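Local coordinates for protein putative conjugative transposon recombinase (Clostridium difficile, PDB 3G13) that probably binds DNA and exchanges its strands as a serine recombinase of a conjugative transposon, this chain holding the N-terminal resolvase domain, at residues Phe64-Met67 against Ile68-Met72; Leu92-Leu95 against Lys96-Met100. All blocks are in the same frame, centred on the assembly; numbering follows the deposited sequence.

How the contacts relate
Contact 1 (64-67 with 68-72) and contact 2 (92-95 with 96-100) are each a turn-to-turn arrangement within a single helix, 62-72 and 91-102, and their centres lie about 13 Å apart. The two helices meet directly. NE2 of Q65 comes within 3.1 Å of OH of Y97, a probable hydrogen bond, while the Y97 ring packs against F64 and I68, with CD1 of I68 3.8 Å from CD1 of Y97. Further along, CG2 of I68 rests 3.8 Å from SE of M100. Contact 1 thus supplies the apolar face onto which Y97 and M100 of contact 2 pack, inside one resolvase N-terminal domain.

Contact 1 of 2, residues Phe64-Met67 against Ile68-Met72; sequences FQRM and INDCM
F64 and I68, one helical turn apart, form the apolar side of this local contact: CE2 of the phenyl ring lies 3.5 Å from CG1 of I68, and CD1 of I68 touches both CE2 and CZ. F64 has CG anti to its own backbone N (chi1 -175°), which brings the CE2 corner of the ring onto CG1 at a slant. Selenomethionine M67 bends at its last torsion (chi3 86°), bringing its CE methyl 4.3 Å from CD1 of I68 and 4.1 Å from SG of C71.

Backbone hydrogen bonds from I68, N69, D70 and C71 to the carbonyls four residues earlier tie the turns together.

R66 and D70 meet through water. NH1 of R66 is 4.1 Å from OD2 of D70, beyond a salt bridge; OD2 lies well out of the guanidinium plane, no N-H points at it, and the two planes are 80° apart. A water in plane at the guanidinium edge accepts from NH1 at 2.9 Å and donates to OD2 at 2.7 Å. R66 also forms salt bridges with D63 and D46, while Y48 hydrogen-bonds OD2 of D70.

This is i to i+4 packing along one alpha-helix beside the resolvase-domain sheet: R66 and M67 touch Y48 of strand 42-51, while I68 packs on Y97, M100 and L101 of helix 91-102.

Contact 2 of 2, residues Leu92-Leu95 against Lys96-Met100; sequences LDTL and KYVRM
L95 and R99 run alongside each other from successive turns of helix 91-102. Followed outward, R99 first sets CB against the carbonyl of L95, 3.2 Å from its O, and CG keeps the same distance from that oxygen. CD of R99 is still 3.5 Å from O of L95. The chain runs extended from CG to NE, and NE passes within 4.1 Å of CD2 of L95. At the tip CD2 of L95 sits over one face of the guanidinium, 3.7 Å from CZ, with NH1 also near CB of L95. The flat cationic group is thus laid on an aliphatic side chain.

T94 and V98 repeat the pairing more loosely, their CG2 methyls 4.2 Å apart. CG of K96 stands over one face of the neighbouring Y97 ring. Backbone bonds from K96, Y97, V98 and R99 join the turns, that of Y97 N to D93 O being nearly straight at 174°.

OG1 of T94 hydrogen-bonds to O of N90 and to NE2 of Q135 of the second subunit. The i to i+4 pairing is that of an alpha-helix; this one is amphipathic, K96 and R99 being exposed while T94, L95 and V98 pack on helix 120-150, the long helix of the serine-recombinase resolvase fold.

Contact 1 of 2, residues Phe64-Met67 against Ile68-Met72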
ATOM      1  N   PHE A  64     -21.425  -7.299   6.418  1.00 21.58           N
ATOM      2  CA  PHE A  64     -20.519  -6.150   6.343  1.00 21.80           C
ATOM      3  C   PHE A  64     -21.330  -4.876   6.150  1.00 22.07           C
ATOM      4  O   PHE A  64     -21.110  -3.871   6.826  1.00 21.51           O
ATOM      5  CB  PHE A  64     -19.510  -6.278   5.192  1.00 21.61           C
ATOM      6  CG  PHE A  64     -18.486  -5.161   5.179  1.00 21.28           C
ATOM      7  CD1 PHE A  64     -17.334  -5.257   5.971  1.00 21.38           C
ATOM      8  CD2 PHE A  64     -18.698  -4.009   4.419  1.00 20.06           C
ATOM      9  CE1 PHE A  64     -16.384  -4.240   5.992  1.00 22.28           C
ATOM     10  CE2 PHE A  64     -17.754  -2.966   4.429  1.00 21.05           C
ATOM     11  CZ  PHE A  64     -16.593  -3.081   5.215  1.00 21.12           C
ATOM     12  N   GLN A  65     -22.287  -4.912   5.217  1.00 23.06           N
ATOM     13  CA  GLN A  65     -23.114  -3.733   4.964  1.00 23.17           C
ATOM     14  C   GLN A  65     -23.999  -3.378   6.151  1.00 22.30           C
ATOM     15  O   GLN A  65     -24.228  -2.201   6.408  1.00 21.94           O
ATOM     16  CB  GLN A  65     -23.959  -3.888   3.689  1.00 24.55           C
ATOM     17  CG  GLN A  65     -23.159  -3.805   2.400  1.00 28.46           C
ATOM     18  CD  GLN A  65     -22.371  -2.495   2.263  1.00 33.23           C
ATOM     19  OE1 GLN A  65     -22.931  -1.401   2.418  1.00 35.33           O
ATOM     20  NE2 GLN A  65     -21.063  -2.610   1.981  1.00 34.26           N
ATOM     21  N   ARG A  66     -24.513  -4.389   6.857  1.00 21.77           N
ATOM     22  CA  ARG A  66     -25.312  -4.131   8.074  1.00 21.20           C
ATOM     23  C   ARG A  66     -24.409  -3.421   9.095  1.00 21.44           C
ATOM     24  O   ARG A  66     -24.809  -2.439   9.687  1.00 21.08           O
ATOM     25  CB  ARG A  66     -25.897  -5.432   8.631  1.00 20.57           C
ATOM     26  CG  ARG A  66     -26.741  -5.297   9.902  1.00 20.84           C
ATOM     27  CD  ARG A  66     -27.294  -6.647  10.344  1.00 20.05           C
ATOM     28  NE  ARG A  66     -26.280  -7.608  10.814  1.00 20.95           N
ATOM     29  CZ  ARG A  66     -25.914  -7.788  12.082  1.00 20.60           C
ATOM     30  NH1 ARG A  66     -26.447  -7.068  13.067  1.00 22.13           N
ATOM     31  NH2 ARG A  66     -24.999  -8.703  12.373  1.00 21.89           N
HETATM   32  N   MSE A  67     -23.171  -3.895   9.236  1.00 21.48           N
HETATM   33  CA  MSE A  67     -22.211  -3.231  10.097  1.00 22.35           C
HETATM   34  C   MSE A  67     -21.942  -1.764   9.739  1.00 22.22           C
HETATM   35  O   MSE A  67     -21.952  -0.884  10.620  1.00 21.08           O
HETATM   36  CB  MSE A  67     -20.907  -3.990  10.115  1.00 22.63           C
HETATM   37  CG  MSE A  67     -20.159  -3.725  11.388  1.00 25.51           C
HETATM   38 SE   MSE A  67     -18.380  -4.401  11.174  1.00 41.28          SE
HETATM   39  CE  MSE A  67     -18.037  -2.576  10.357  1.00 19.05           C
ATOM     40  N   ILE A  68     -21.693  -1.505   8.453  1.00 22.17           N
ATOM     41  CA  ILE A  68     -21.547  -0.126   7.990  1.00 21.40           C
ATOM     42  C   ILE A  68     -22.767   0.727   8.350  1.00 21.65           C
ATOM     43  O   ILE A  68     -22.595   1.826   8.837  1.00 21.18           O
ATOM     44  CB  ILE A  68     -21.240  -0.032   6.482  1.00 20.60           C
ATOM     45  CG1 ILE A  68     -19.899  -0.732   6.156  1.00 20.59           C
ATOM     46  CG2 ILE A  68     -21.216   1.416   6.055  1.00 19.00           C
ATOM     47  CD1 ILE A  68     -18.622  -0.141   6.902  1.00 18.72           C
ATOM     48  N   ASN A  69     -23.988   0.229   8.119  1.00 22.28           N
ATOM     49  CA  ASN A  69     -25.206   1.000   8.512  1.00 23.37           C
ATOM     50  C   ASN A  69     -25.294   1.259  10.021  1.00 22.55           C
ATOM     51  O   ASN A  69     -25.709   2.323  10.448  1.00 22.91           O
ATOM     52  CB  ASN A  69     -26.515   0.310   8.056  1.00 24.18           C
ATOM     53  CG  ASN A  69     -26.590   0.071   6.541  1.00 28.81           C
ATOM     54  OD1 ASN A  69     -27.187  -0.929   6.094  1.00 35.95           O
ATOM     55  ND2 ASN A  69     -26.010   0.973   5.745  1.00 31.91           N
ATOM     56  N   ASP A  70     -24.913   0.277  10.833  1.00 21.66           N
ATOM     57  CA  ASP A  70     -24.885   0.469  12.290  1.00 21.47           C
ATOM     58  C   ASP A  70     -23.830   1.488  12.710  1.00 21.74           C
ATOM     59  O   ASP A  70     -24.033   2.230  13.689  1.00 20.66           O
ATOM     60  CB  ASP A  70     -24.669  -0.864  13.008  1.00 21.15           C
ATOM     61  CG  ASP A  70     -25.865  -1.804  12.847  1.00 21.71           C
ATOM     62  OD1 ASP A  70     -26.926  -1.337  12.388  1.00 22.27           O
ATOM     63  OD2 ASP A  70     -25.741  -3.002  13.160  1.00 20.22           O
ATOM     64  N   CYS A  71     -22.706   1.503  11.982  1.00 21.24           N
ATOM     65  CA  CYS A  71     -21.681   2.550  12.166  1.00 22.17           C
ATOM     66  C   CYS A  71     -22.245   3.932  11.827  1.00 22.25           C
ATOM     67  O   CYS A  71     -22.038   4.866  12.585  1.00 22.22           O
ATOM     68  CB  CYS A  71     -20.406   2.278  11.335  1.00 21.07           C
ATOM     69  SG  CYS A  71     -19.352   0.926  11.943  1.00 22.74           S
HETATM   70  N   MSE A  72     -22.959   4.055  10.696  1.00 23.54           N
HETATM   71  CA  MSE A  72     -23.558   5.340  10.304  1.00 24.94           C
HETATM   72  C   MSE A  72     -24.640   5.807  11.302  1.00 24.86           C
HETATM   73  O   MSE A  72     -24.873   7.014  11.463  1.00 23.22           O
HETATM   74  CB  MSE A  72     -24.067   5.302   8.856  1.00 26.25           C
HETATM   75  CG  MSE A  72     -22.961   5.074   7.791  1.00 30.87           C
HETATM   76 SE   MSE A  72     -21.391   6.295   7.960  1.00 46.14          SE
HETATM   77  CE  MSE A  72     -20.130   5.109   8.924  1.00 40.96           C
TER
HETATM   78  O   HOH W   1     -27.913  -4.584  13.019  1.00 24.66           O

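Contact 2 of 2, residues Leu92-Leu95 against Lys96-Met100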
ATOM      1  N   LEU A  92      -9.167  -0.102  -3.073  1.00 19.15           N
ATOM      2  CA  LEU A  92     -10.141   0.970  -3.175  1.00 19.22           C
ATOM      3  C   LEU A  92     -11.278   0.886  -2.132  1.00 18.51           C
ATOM      4  O   LEU A  92     -11.684   1.902  -1.564  1.00 17.67           O
ATOM      5  CB  LEU A  92     -10.709   1.051  -4.598  1.00 20.90           C
ATOM      6  CG  LEU A  92      -9.775   1.757  -5.587  1.00 22.98           C
ATOM      7  CD1 LEU A  92     -10.366   1.673  -6.991  1.00 29.09           C
ATOM      8  CD2 LEU A  92      -9.599   3.219  -5.184  1.00 26.47           C
ATOM      9  N   ASP A  93     -11.780  -0.316  -1.901  1.00 19.03           N
ATOM     10  CA  ASP A  93     -12.834  -0.511  -0.883  1.00 19.71           C
ATOM     11  C   ASP A  93     -12.267  -0.353   0.518  1.00 18.84           C
ATOM     12  O   ASP A  93     -12.951   0.188   1.393  1.00 20.07           O
ATOM     13  CB  ASP A  93     -13.502  -1.889  -1.005  1.00 20.33           C
ATOM     14  CG  ASP A  93     -14.453  -1.979  -2.202  1.00 24.51           C
ATOM     15  OD1 ASP A  93     -14.810  -0.916  -2.751  1.00 27.49           O
ATOM     16  OD2 ASP A  93     -14.822  -3.117  -2.578  1.00 23.70           O
ATOM     17  N   THR A  94     -11.033  -0.826   0.738  1.00 18.74           N
ATOM     18  CA  THR A  94     -10.375  -0.662   2.056  1.00 18.52           C
ATOM     19  C   THR A  94     -10.308   0.825   2.416  1.00 17.99           C
ATOM     20  O   THR A  94     -10.659   1.226   3.534  1.00 16.60           O
ATOM     21  CB  THR A  94      -8.937  -1.288   2.111  1.00 18.40           C
ATOM     22  OG1 THR A  94      -8.954  -2.664   1.682  1.00 18.36           O
ATOM     23  CG2 THR A  94      -8.385  -1.219   3.522  1.00 18.85           C
ATOM     24  N   LEU A  95      -9.854   1.634   1.456  1.00 17.33           N
ATOM     25  CA  LEU A  95      -9.826   3.093   1.575  1.00 18.62           C
ATOM     26  C   LEU A  95     -11.169   3.685   1.892  1.00 19.07           C
ATOM     27  O   LEU A  95     -11.316   4.451   2.848  1.00 19.77           O
ATOM     28  CB  LEU A  95      -9.313   3.730   0.257  1.00 18.09           C
ATOM     29  CG  LEU A  95      -7.804   3.701   0.060  1.00 18.83           C
ATOM     30  CD1 LEU A  95      -7.436   4.140  -1.398  1.00 17.89           C
ATOM     31  CD2 LEU A  95      -7.189   4.631   1.127  1.00 16.56           C
ATOM     32  N   LYS A  96     -12.147   3.348   1.050  1.00 19.65           N
ATOM     33  CA  LYS A  96     -13.504   3.877   1.167  1.00 20.02           C
ATOM     34  C   LYS A  96     -14.047   3.646   2.590  1.00 18.79           C
ATOM     35  O   LYS A  96     -14.503   4.582   3.242  1.00 17.67           O
ATOM     36  CB  LYS A  96     -14.399   3.180   0.128  1.00 20.34           C
ATOM     37  CG  LYS A  96     -15.895   3.392   0.242  1.00 24.91           C
ATOM     38  CD  LYS A  96     -16.610   2.669  -0.909  1.00 30.00           C
ATOM     39  CE  LYS A  96     -18.102   2.452  -0.624  1.00 35.25           C
ATOM     40  NZ  LYS A  96     -18.899   3.719  -0.638  1.00 38.98           N
ATOM     41  N   TYR A  97     -14.046   2.389   3.033  1.00 18.04           N
ATOM     42  CA  TYR A  97     -14.675   2.074   4.305  1.00 18.39           C
ATOM     43  C   TYR A  97     -13.854   2.508   5.508  1.00 17.51           C
ATOM     44  O   TYR A  97     -14.421   2.935   6.527  1.00 18.04           O
ATOM     45  CB  TYR A  97     -15.038   0.592   4.374  1.00 19.69           C
ATOM     46  CG  TYR A  97     -16.107   0.223   3.353  1.00 21.65           C
ATOM     47  CD1 TYR A  97     -17.371   0.811   3.408  1.00 22.46           C
ATOM     48  CD2 TYR A  97     -15.851  -0.722   2.343  1.00 24.55           C
ATOM     49  CE1 TYR A  97     -18.371   0.485   2.466  1.00 24.88           C
ATOM     50  CE2 TYR A  97     -16.854  -1.059   1.396  1.00 27.23           C
ATOM     51  CZ  TYR A  97     -18.098  -0.440   1.475  1.00 24.33           C
ATOM     52  OH  TYR A  97     -19.093  -0.750   0.571  1.00 28.36           O
ATOM     53  N   VAL A  98     -12.527   2.438   5.418  1.00 17.12           N
ATOM     54  CA  VAL A  98     -11.729   2.958   6.536  1.00 15.87           C
ATOM     55  C   VAL A  98     -11.978   4.485   6.695  1.00 17.73           C
ATOM     56  O   VAL A  98     -12.247   4.961   7.792  1.00 16.12           O
ATOM     57  CB  VAL A  98     -10.248   2.645   6.411  1.00 15.21           C
ATOM     58  CG1 VAL A  98      -9.434   3.483   7.456  1.00 14.42           C
ATOM     59  CG2 VAL A  98     -10.014   1.122   6.584  1.00 11.95           C
ATOM     60  N   ARG A  99     -11.925   5.233   5.584  1.00 19.32           N
ATOM     61  CA  ARG A  99     -12.174   6.683   5.604  1.00 19.99           C
ATOM     62  C   ARG A  99     -13.578   7.041   6.078  1.00 20.31           C
ATOM     63  O   ARG A  99     -13.755   8.004   6.836  1.00 19.37           O
ATOM     64  CB  ARG A  99     -11.939   7.275   4.216  1.00 21.57           C
ATOM     65  CG  ARG A  99     -10.472   7.335   3.817  1.00 21.83           C
ATOM     66  CD  ARG A  99     -10.345   7.732   2.359  1.00 26.97           C
ATOM     67  NE  ARG A  99      -8.994   8.180   2.031  1.00 30.74           N
ATOM     68  CZ  ARG A  99      -8.441   8.140   0.818  1.00 33.52           C
ATOM     69  NH1 ARG A  99      -9.101   7.669  -0.231  1.00 33.03           N
ATOM     70  NH2 ARG A  99      -7.209   8.593   0.656  1.00 36.65           N
HETATM   71  N   MSE A 100     -14.580   6.281   5.627  1.00 20.22           N
HETATM   72  CA  MSE A 100     -15.973   6.549   6.027  1.00 21.09           C
HETATM   73  C   MSE A 100     -16.150   6.390   7.547  1.00 19.72           C
HETATM   74  O   MSE A 100     -16.836   7.175   8.208  1.00 19.81           O
HETATM   75  CB  MSE A 100     -16.910   5.574   5.291  1.00 22.33           C
HETATM   76  CG  MSE A 100     -18.388   5.778   5.484  1.00 28.17           C
HETATM   77 SE   MSE A 100     -19.350   4.318   4.549  1.00 47.29          SE
HETATM   78  CE  MSE A 100     -18.601   4.464   2.764  1.00 36.19           C
TER